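Local coordinates for putative nucleic acid-binding lipoprotein (Klebsiella pneumoniae subsp. pneumoniae MGH 78578, PDB 3F1Z), which is of unknown function but adopts an OB-fold and is a putative lipoprotein that may bind nucleic acid, at residues A[86-92]-A[123-129]; A[24-29]-A[51-56]. All coordinates share one frame; numbering follows the deposited sequence.

Interaction 1: A[86-92]-A[123-129]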
ATOM      1  N   LYS A  86      11.693  -5.549  -4.106  1.00 43.19           N
ATOM      2  CA  LYS A  86      11.086  -5.203  -2.856  1.00 43.71           C
ATOM      3  C   LYS A  86       9.568  -5.170  -2.982  1.00 41.71           C
ATOM      4  O   LYS A  86       9.034  -4.742  -4.000  1.00 42.01           O
ATOM      5  CB  LYS A  86      11.610  -3.851  -2.369  1.00 45.40           C
ATOM      6  CG  LYS A  86      13.079  -3.878  -1.980  1.00 46.66           C
ATOM      7  CD  LYS A  86      13.562  -2.513  -1.426  1.00 47.04           C
ATOM      8  CE  LYS A  86      15.077  -2.573  -1.132  1.00 48.30           C
ATOM      9  NZ  LYS A  86      15.661  -1.238  -0.781  1.00 49.27           N
ATOM     10  N   ARG A  87       8.875  -5.605  -1.935  1.00 39.22           N
ATOM     11  CA  ARG A  87       7.433  -5.615  -1.931  0.60 37.78           C
ATOM     12  C   ARG A  87       6.861  -4.468  -1.113  1.00 37.38           C
ATOM     13  O   ARG A  87       7.489  -3.980  -0.154  1.00 38.28           O
ATOM     14  CB  ARG A  87       6.921  -6.906  -1.321  0.60 38.06           C
ATOM     15  CG  ARG A  87       7.491  -8.214  -1.863  0.60 38.40           C
ATOM     16  CD  ARG A  87       7.669  -8.241  -3.373  0.60 38.60           C
ATOM     17  NE  ARG A  87       7.586  -9.610  -3.900  0.60 39.09           N
ATOM     18  CZ  ARG A  87       8.198 -10.061  -4.986  0.60 38.37           C
ATOM     19  NH1 ARG A  87       9.040  -9.289  -5.664  0.60 38.94           N
ATOM     20  NH2 ARG A  87       8.002 -11.315  -5.357  0.60 37.91           N
ATOM     21  N   LEU A  88       5.653  -4.043  -1.472  1.00 34.96           N
ATOM     22  CA  LEU A  88       4.974  -3.003  -0.730  1.00 32.58           C
ATOM     23  C   LEU A  88       3.767  -3.683  -0.068  1.00 33.04           C
ATOM     24  O   LEU A  88       3.097  -4.503  -0.723  1.00 33.40           O
ATOM     25  CB  LEU A  88       4.537  -1.928  -1.698  1.00 32.10           C
ATOM     26  CG  LEU A  88       3.719  -0.762  -1.156  1.00 32.31           C
ATOM     27  CD1 LEU A  88       4.514   0.049  -0.154  1.00 31.41           C
ATOM     28  CD2 LEU A  88       3.240   0.077  -2.336  1.00 31.76           C
ATOM     29  N   THR A  89       3.491  -3.374   1.197  1.00 31.12           N
ATOM     30  CA  THR A  89       2.349  -3.961   1.869  1.00 32.07           C
ATOM     31  C   THR A  89       1.381  -2.855   2.246  1.00 31.55           C
ATOM     32  O   THR A  89       1.790  -1.704   2.434  1.00 30.51           O
ATOM     33  CB  THR A  89       2.735  -4.667   3.165  1.00 32.94           C
ATOM     34  OG1 THR A  89       3.443  -3.699   3.991  1.00 36.62           O
ATOM     35  CG2 THR A  89       3.625  -5.909   2.901  1.00 30.50           C
ATOM     36  N   PHE A  90       0.108  -3.234   2.353  1.00 29.36           N
ATOM     37  CA  PHE A  90      -0.968  -2.371   2.716  1.00 29.25           C
ATOM     38  C   PHE A  90      -1.729  -3.023   3.854  1.00 29.38           C
ATOM     39  O   PHE A  90      -1.959  -4.212   3.848  1.00 29.01           O
ATOM     40  CB  PHE A  90      -1.947  -2.252   1.558  1.00 30.03           C
ATOM     41  CG  PHE A  90      -1.374  -1.647   0.325  1.00 29.98           C
ATOM     42  CD1 PHE A  90      -0.587  -2.387  -0.517  1.00 29.83           C
ATOM     43  CD2 PHE A  90      -1.721  -0.369  -0.040  1.00 30.15           C
ATOM     44  CE1 PHE A  90      -0.073  -1.850  -1.645  1.00 29.79           C
ATOM     45  CE2 PHE A  90      -1.229   0.169  -1.181  1.00 30.92           C
ATOM     46  CZ  PHE A  90      -0.389  -0.570  -1.974  1.00 30.54           C
ATOM     47  N   ASN A  91      -2.207  -2.233   4.787  1.00 30.92           N
ATOM     48  CA  ASN A  91      -2.892  -2.768   5.957  1.00 31.03           C
ATOM     49  C   ASN A  91      -4.322  -2.297   5.910  1.00 31.85           C
ATOM     50  O   ASN A  91      -4.587  -1.107   6.111  1.00 31.09           O
ATOM     51  CB  ASN A  91      -2.208  -2.255   7.211  1.00 31.41           C
ATOM     52  CG  ASN A  91      -2.794  -2.813   8.476  1.00 31.82           C
ATOM     53  OD1 ASN A  91      -3.952  -3.092   8.546  1.00 33.74           O
ATOM     54  ND2 ASN A  91      -1.962  -2.989   9.491  1.00 34.05           N
ATOM     55  N   PHE A  92      -5.233  -3.244   5.658  1.00 31.11           N
ATOM     56  CA  PHE A  92      -6.668  -2.949   5.571  1.00 30.37           C
ATOM     57  C   PHE A  92      -7.392  -3.349   6.826  1.00 30.52           C
ATOM     58  O   PHE A  92      -7.361  -4.521   7.203  1.00 31.76           O
ATOM     59  CB  PHE A  92      -7.328  -3.739   4.438  1.00 29.31           C
ATOM     60  CG  PHE A  92      -7.019  -3.260   3.020  1.00 28.55           C
ATOM     61  CD1 PHE A  92      -5.900  -3.702   2.346  1.00 29.24           C
ATOM     62  CD2 PHE A  92      -7.914  -2.486   2.330  1.00 28.40           C
ATOM     63  CE1 PHE A  92      -5.656  -3.335   1.016  1.00 28.88           C
ATOM     64  CE2 PHE A  92      -7.671  -2.119   0.991  1.00 29.37           C
ATOM     65  CZ  PHE A  92      -6.548  -2.557   0.346  1.00 28.64           C
ATOM     66  N   ILE A 123      10.659  -0.288   4.569  1.00 36.53           N
ATOM     67  CA  ILE A 123       9.548  -0.140   3.626  1.00 37.21           C
ATOM     68  C   ILE A 123       8.283   0.179   4.398  1.00 34.50           C
ATOM     69  O   ILE A 123       8.008  -0.402   5.449  1.00 34.08           O
ATOM     70  CB  ILE A 123       9.372  -1.421   2.777  1.00 37.61           C
ATOM     71  CG1 ILE A 123      10.643  -1.624   1.950  1.00 39.02           C
ATOM     72  CG2 ILE A 123       8.203  -1.272   1.863  1.00 37.16           C
ATOM     73  CD1 ILE A 123      10.762  -3.015   1.359  1.00 40.32           C
ATOM     74  N   PRO A 124       7.544   1.155   3.925  1.00 33.61           N
ATOM     75  CA  PRO A 124       6.290   1.470   4.592  1.00 33.76           C
ATOM     76  C   PRO A 124       5.191   0.459   4.344  1.00 31.50           C
ATOM     77  O   PRO A 124       5.163  -0.172   3.308  1.00 34.29           O
ATOM     78  CB  PRO A 124       5.866   2.789   3.938  1.00 33.50           C
ATOM     79  CG  PRO A 124       6.535   2.849   2.704  1.00 33.59           C
ATOM     80  CD  PRO A 124       7.793   2.044   2.789  1.00 34.20           C
ATOM     81  N   THR A 125       4.336   0.289   5.333  1.00 30.76           N
ATOM     82  CA  THR A 125       3.094  -0.447   5.193  1.00 29.55           C
ATOM     83  C   THR A 125       2.055   0.668   5.093  1.00 29.04           C
ATOM     84  O   THR A 125       1.868   1.446   6.039  1.00 28.24           O
ATOM     85  CB  THR A 125       2.814  -1.372   6.387  1.00 29.29           C
ATOM     86  OG1 THR A 125       3.847  -2.361   6.453  1.00 28.15           O
ATOM     87  CG2 THR A 125       1.475  -2.075   6.181  1.00 29.36           C
ATOM     88  N   LEU A 126       1.450   0.794   3.923  1.00 28.71           N
ATOM     89  CA  LEU A 126       0.464   1.826   3.673  1.00 29.94           C
ATOM     90  C   LEU A 126      -0.820   1.519   4.473  1.00 30.71           C
ATOM     91  O   LEU A 126      -1.245   0.359   4.557  1.00 31.69           O
ATOM     92  CB  LEU A 126       0.202   1.988   2.173  1.00 28.99           C
ATOM     93  CG  LEU A 126       1.398   2.573   1.411  1.00 28.28           C
ATOM     94  CD1 LEU A 126       1.086   2.765  -0.070  1.00 26.63           C
ATOM     95  CD2 LEU A 126       1.804   3.889   2.022  1.00 26.74           C
ATOM     96  N   GLN A 127      -1.368   2.568   5.079  1.00 29.87           N
ATOM     97  CA  GLN A 127      -2.509   2.506   5.974  1.00 30.69           C
ATOM     98  C   GLN A 127      -3.755   3.106   5.332  1.00 30.21           C
ATOM     99  O   GLN A 127      -3.641   3.853   4.370  1.00 27.23           O
ATOM    100  CB  GLN A 127      -2.166   3.321   7.237  1.00 30.53           C
ATOM    101  CG  GLN A 127      -0.880   2.861   7.904  1.00 30.76           C
ATOM    102  CD  GLN A 127      -0.970   1.439   8.431  1.00 31.76           C
ATOM    103  OE1 GLN A 127      -2.000   1.048   8.968  1.00 33.05           O
ATOM    104  NE2 GLN A 127       0.105   0.657   8.284  1.00 31.03           N
ATOM    105  N   ASN A 128      -4.928   2.811   5.918  1.00 31.23           N
ATOM    106  CA  ASN A 128      -6.261   3.309   5.440  1.00 32.94           C
ATOM    107  C   ASN A 128      -6.461   3.206   3.938  1.00 31.89           C
ATOM    108  O   ASN A 128      -6.893   4.124   3.306  1.00 31.67           O
ATOM    109  CB  ASN A 128      -6.492   4.726   5.895  1.00 35.56           C
ATOM    110  CG  ASN A 128      -6.448   4.844   7.396  1.00 40.81           C
ATOM    111  OD1 ASN A 128      -7.153   4.106   8.120  1.00 45.27           O
ATOM    112  ND2 ASN A 128      -5.613   5.774   7.901  1.00 44.39           N
ATOM    113  N   PRO A 129      -6.138   2.058   3.368  1.00 31.19           N
ATOM    114  CA  PRO A 129      -6.135   2.000   1.941  1.00 31.46           C
ATOM    115  C   PRO A 129      -7.455   1.924   1.289  1.00 31.98           C
ATOM    116  O   PRO A 129      -8.438   1.545   1.924  1.00 32.98           O
ATOM    117  CB  PRO A 129      -5.350   0.715   1.633  1.00 30.93           C
ATOM    118  CG  PRO A 129      -4.964   0.153   2.910  1.00 31.77           C
ATOM    119  CD  PRO A 129      -5.715   0.798   3.981  1.00 31.30           C
TER
HETATM  120  O   HOH W   1      -4.669   0.895   7.962  1.00 27.41           O
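Pro129 sets its CG over the centre of one face of the Phe92 ring, with the two side chains crossing at a slant. CG sits 3.8 Å from the centroid of that ring and only 1° off the ring normal, a clear CH-pi contact. Phe90 meets the same proline differently. Its CB touches Pro129 CG, while the ring lies alongside Leu126 and points the same way. Leu126 CD1 is 3.7 Å from Phe90 CE2. Leu88 extends this apolar side by placing CD2 near Leu126 CD1. Ile111 of strand 108-114 packs on Phe90, Phe92 and Pro129, and Phe32 of helix 29-38 packs on Leu88.

The other side of the sheet is polar. The hydroxyls of Thr89 and Thr125 share a hydrogen bond, OG1 to OG1 2.8 Å. Thr89 reaches this partner with chi1 at 55°, which sets OG1 between its own backbone N and carbonyl carbon. Asn91 and Gln127 follow, with their amide planes 60° apart. They touch through Asn91 CB and Gln127 OE1. Gln127 bends back at chi2, and its NE2 bonds to Thr125 O at 3.0 Å from above the carbonyl plane.

Between the two sides, strands 88-92 and 125-127 run parallel, as part of the curled sheet of an OB-fold. Leu126 N bonds to Thr89 O at 2.9 Å, and Asn91 N to Leu126 O at 2.8 Å. The chain turns a corner at Asn128. There a water donates to Asn91 O and Gln127 OE1 and accepts from Asn128 N, bridging the strands where direct pairing stops. The chemistry is thus split by side: the core face depends on hydrocarbon and ring packing, while the polar face is joined across the contact by the hydroxyl pair and the bridging water, and the Gln127 amide braces its own strand.

Interaction 2: A[24-29]-A[51-56]; sequences MQTYSV and WVKVRG
Tyr27 has CG anti to its carbonyl carbon, which carries the ring across Val52. Lys53 has CG anti to the backbone N (chi1 -174°) and bends at chi3, bringing CE beside Thr26. These groups meet where the short, weakly bonded strand 26-28 joins strand 51-56 in parallel, at an edge of the OB-fold sheet.

The Tyr27 ring and Val52 cross at about a right angle, with CE1 of Tyr27 3.9 Å from CG1 of Val52. Lys53 O lies at the ring edge, in its plane. Tyr27 OH bonds beyond the pair to Tyr47 OH. Lys53 CE packs 3.3 Å from Thr26 OG1, while its NZ bonds to Val21 O. Thr26 turns its methyl the other way, and CG2 touches CB of Arg55 at 3.6 Å. The guanidinium group of Arg55 leads away to a salt bridge with Glu80.

The two backbone hydrogen bonds are nearly straight, though the strands cross at 49°. Tyr27 N bonds to Lys53 O at 2.8 Å with an N-H...O angle of 171°, and Arg55 N bonds to Tyr27 O at 2.9 Å. Water bridges the two segments at either end of the short strand 26-28. One water links Gln25 O to Lys53 N, and another links Arg55 O to Val29 N. Ser28 is the N-cap of helix 29-38, so the strand passes directly into the helix. Val29 then crosses Val54 at about a right angle, with Val29 CG2 3.6 Å from Val54 CG1. At the far end, the methyl CE of selenomethionine Met24 rests 3.3 Å from Trp51 O.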
HETATM    1  N   MSE A  24      -4.751  12.037  -8.893  1.00 41.01           N
HETATM    2  CA  MSE A  24      -3.403  11.676  -8.433  1.00 39.50           C
HETATM    3  C   MSE A  24      -2.566  10.913  -9.483  1.00 37.69           C
HETATM    4  O   MSE A  24      -3.090  10.149 -10.267  1.00 37.00           O
HETATM    5  CB  MSE A  24      -3.509  10.781  -7.181  1.00 38.64           C
HETATM    6  CG  MSE A  24      -4.259  11.372  -5.974  1.00 38.36           C
HETATM    7 SE   MSE A  24      -4.655  10.014  -4.615  0.75 39.00          SE
HETATM    8  CE  MSE A  24      -2.886   9.772  -4.043  1.00 36.15           C
ATOM      9  N   GLN A  25      -1.257  11.101  -9.445  1.00 37.19           N
ATOM     10  CA  GLN A  25      -0.323  10.393 -10.313  1.00 39.03           C
ATOM     11  C   GLN A  25      -0.226   8.947  -9.797  1.00 36.55           C
ATOM     12  O   GLN A  25      -0.279   8.701  -8.603  1.00 37.58           O
ATOM     13  CB  GLN A  25       1.073  11.075 -10.286  1.00 41.51           C
ATOM     14  CG  GLN A  25       1.786  11.077  -8.840  1.00 45.42           C
ATOM     15  CD  GLN A  25       3.075  11.986  -8.676  1.00 46.42           C
ATOM     16  OE1 GLN A  25       4.145  11.666  -9.224  1.00 51.08           O
ATOM     17  NE2 GLN A  25       2.974  13.055  -7.846  1.00 47.46           N
ATOM     18  N   THR A  26      -0.117   7.983 -10.694  1.00 34.58           N
ATOM     19  CA  THR A  26       0.043   6.591 -10.325  1.00 31.90           C
ATOM     20  C   THR A  26       1.527   6.225 -10.263  1.00 31.15           C
ATOM     21  O   THR A  26       2.230   6.413 -11.206  1.00 29.99           O
ATOM     22  CB  THR A  26      -0.590   5.680 -11.346  1.00 31.77           C
ATOM     23  OG1 THR A  26      -2.010   5.917 -11.390  1.00 32.40           O
ATOM     24  CG2 THR A  26      -0.330   4.217 -10.973  1.00 31.53           C
ATOM     25  N   TYR A  27       1.998   5.715  -9.133  1.00 31.65           N
ATOM     26  CA  TYR A  27       3.376   5.273  -9.008  1.00 30.92           C
ATOM     27  C   TYR A  27       3.468   3.804  -9.329  1.00 30.31           C
ATOM     28  O   TYR A  27       2.518   3.042  -9.105  1.00 29.43           O
ATOM     29  CB  TYR A  27       3.831   5.331  -7.550  1.00 32.56           C
ATOM     30  CG  TYR A  27       4.086   6.681  -6.896  1.00 33.32           C
ATOM     31  CD1 TYR A  27       3.049   7.452  -6.403  1.00 33.08           C
ATOM     32  CD2 TYR A  27       5.388   7.139  -6.700  1.00 34.25           C
ATOM     33  CE1 TYR A  27       3.288   8.652  -5.749  1.00 33.60           C
ATOM     34  CE2 TYR A  27       5.649   8.350  -6.038  1.00 34.39           C
ATOM     35  CZ  TYR A  27       4.595   9.088  -5.557  1.00 34.28           C
ATOM     36  OH  TYR A  27       4.844  10.284  -4.925  1.00 34.92           O
ATOM     37  N   SER A  28       4.619   3.377  -9.835  1.00 28.79           N
ATOM     38  CA  SER A  28       4.861   1.954  -9.855  1.00 28.15           C
ATOM     39  C   SER A  28       5.445   1.634  -8.452  1.00 27.88           C
ATOM     40  O   SER A  28       5.844   2.531  -7.684  1.00 27.36           O
ATOM     41  CB  SER A  28       5.854   1.593 -10.912  1.00 26.93           C
ATOM     42  OG  SER A  28       7.075   2.142 -10.543  1.00 29.40           O
ATOM     43  N   VAL A  29       5.516   0.369  -8.099  1.00 27.83           N
ATOM     44  CA  VAL A  29       6.098   0.034  -6.812  1.00 27.78           C
ATOM     45  C   VAL A  29       7.568   0.497  -6.773  1.00 28.60           C
ATOM     46  O   VAL A  29       8.013   1.022  -5.770  1.00 29.34           O
ATOM     47  CB  VAL A  29       5.950  -1.455  -6.520  1.00 27.87           C
ATOM     48  CG1 VAL A  29       6.843  -1.903  -5.298  1.00 25.83           C
ATOM     49  CG2 VAL A  29       4.417  -1.796  -6.387  1.00 26.01           C
ATOM     50  N   TRP A  51      -0.882  10.733   0.829  1.00 31.77           N
ATOM     51  CA  TRP A  51      -1.540   9.618   0.195  1.00 30.68           C
ATOM     52  C   TRP A  51      -0.851   9.345  -1.107  1.00 30.01           C
ATOM     53  O   TRP A  51      -0.515  10.262  -1.810  1.00 30.76           O
ATOM     54  CB  TRP A  51      -3.000   9.973  -0.062  1.00 30.48           C
ATOM     55  CG  TRP A  51      -3.804  10.174   1.198  1.00 30.44           C
ATOM     56  CD1 TRP A  51      -3.933  11.344   1.905  1.00 30.58           C
ATOM     57  CD2 TRP A  51      -4.590   9.196   1.886  1.00 28.72           C
ATOM     58  NE1 TRP A  51      -4.764  11.146   2.989  1.00 30.49           N
ATOM     59  CE2 TRP A  51      -5.173   9.838   3.003  1.00 29.73           C
ATOM     60  CE3 TRP A  51      -4.846   7.844   1.677  1.00 29.80           C
ATOM     61  CZ2 TRP A  51      -5.999   9.167   3.912  1.00 29.76           C
ATOM     62  CZ3 TRP A  51      -5.663   7.162   2.582  1.00 30.35           C
ATOM     63  CH2 TRP A  51      -6.243   7.831   3.681  1.00 30.40           C
ATOM     64  N   VAL A  52      -0.641   8.078  -1.428  1.00 29.49           N
ATOM     65  CA  VAL A  52      -0.051   7.712  -2.680  1.00 28.54           C
ATOM     66  C   VAL A  52      -0.920   6.661  -3.356  1.00 28.63           C
ATOM     67  O   VAL A  52      -1.585   5.892  -2.680  1.00 29.07           O
ATOM     68  CB  VAL A  52       1.404   7.245  -2.503  1.00 28.63           C
ATOM     69  CG1 VAL A  52       2.288   8.443  -1.995  1.00 27.45           C
ATOM     70  CG2 VAL A  52       1.482   6.042  -1.617  1.00 27.66           C
ATOM     71  N   LYS A  53      -0.912   6.658  -4.688  1.00 28.71           N
ATOM     72  CA  LYS A  53      -1.670   5.718  -5.519  1.00 30.28           C
ATOM     73  C   LYS A  53      -0.636   4.843  -6.236  1.00 30.18           C
ATOM     74  O   LYS A  53       0.126   5.324  -7.101  1.00 31.40           O
ATOM     75  CB  LYS A  53      -2.571   6.499  -6.492  1.00 30.78           C
ATOM     76  CG  LYS A  53      -3.493   5.610  -7.280  1.00 31.61           C
ATOM     77  CD  LYS A  53      -4.635   6.349  -7.967  1.00 31.69           C
ATOM     78  CE  LYS A  53      -4.246   7.002  -9.238  1.00 33.08           C
ATOM     79  NZ  LYS A  53      -5.461   7.491  -9.979  1.00 32.48           N
ATOM     80  N   VAL A  54      -0.554   3.577  -5.842  1.00 30.75           N
ATOM     81  CA  VAL A  54       0.510   2.664  -6.336  1.00 29.22           C
ATOM     82  C   VAL A  54      -0.109   1.504  -7.097  1.00 30.37           C
ATOM     83  O   VAL A  54      -1.075   0.895  -6.641  1.00 31.61           O
ATOM     84  CB  VAL A  54       1.368   2.125  -5.172  1.00 28.63           C
ATOM     85  CG1 VAL A  54       2.559   1.234  -5.682  1.00 28.47           C
ATOM     86  CG2 VAL A  54       1.892   3.261  -4.315  1.00 26.68           C
ATOM     87  N   ARG A  55       0.461   1.207  -8.263  1.00 31.37           N
ATOM     88  CA  ARG A  55      -0.009   0.138  -9.141  1.00 32.03           C
ATOM     89  C   ARG A  55       1.005  -0.991  -9.096  1.00 31.65           C
ATOM     90  O   ARG A  55       2.205  -0.736  -9.041  1.00 32.83           O
ATOM     91  CB  ARG A  55      -0.143   0.691 -10.541  1.00 32.25           C
ATOM     92  CG  ARG A  55      -0.556  -0.278 -11.624  1.00 33.23           C
ATOM     93  CD  ARG A  55      -0.861   0.548 -12.857  1.00 33.89           C
ATOM     94  NE  ARG A  55      -1.313  -0.242 -13.978  1.00 34.39           N
ATOM     95  CZ  ARG A  55      -0.482  -0.834 -14.794  1.00 34.66           C
ATOM     96  NH1 ARG A  55       0.789  -0.698 -14.564  1.00 36.49           N
ATOM     97  NH2 ARG A  55      -0.898  -1.554 -15.804  1.00 33.75           N
ATOM     98  N   GLY A  56       0.532  -2.233  -9.121  1.00 31.72           N
ATOM     99  CA  GLY A  56       1.422  -3.405  -8.974  1.00 30.85           C
ATOM    100  C   GLY A  56       0.673  -4.725  -9.036  1.00 30.04           C
ATOM    101  O   GLY A  56      -0.512  -4.757  -9.279  1.00 29.36           O
TER
HETATM  102  O   HOH W   2       0.049   9.079  -6.108  1.00 27.27           O
HETATM  103  O   HOH W   3       4.380  -1.603 -10.256  1.00 14.74           O

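In the fold
The centres of interaction 1 and interaction 2 are about 12 Å apart. They come in series along the chain, with 24-29 and 51-56 closing before 86-92 and 123-129 open. Both are parallel pairings in one curled mixed sheet. Strand 71-78 links them, since it pairs antiparallel with both 51-65 and 88-93; strand 108-114 pairs with 51-65 and with 129-131, which follows just after 125-127, and so gives a second route. Their apolar sides meet directly: Leu88 packs on Val54, and Leu126 on Val52. Trp51 also touches Asn128 at the corner. Helix 29-38 leaves interaction 2 and covers part of interaction 1. The two contacts thus share a single hydrophobic interior, consistent with an OB-fold barrel.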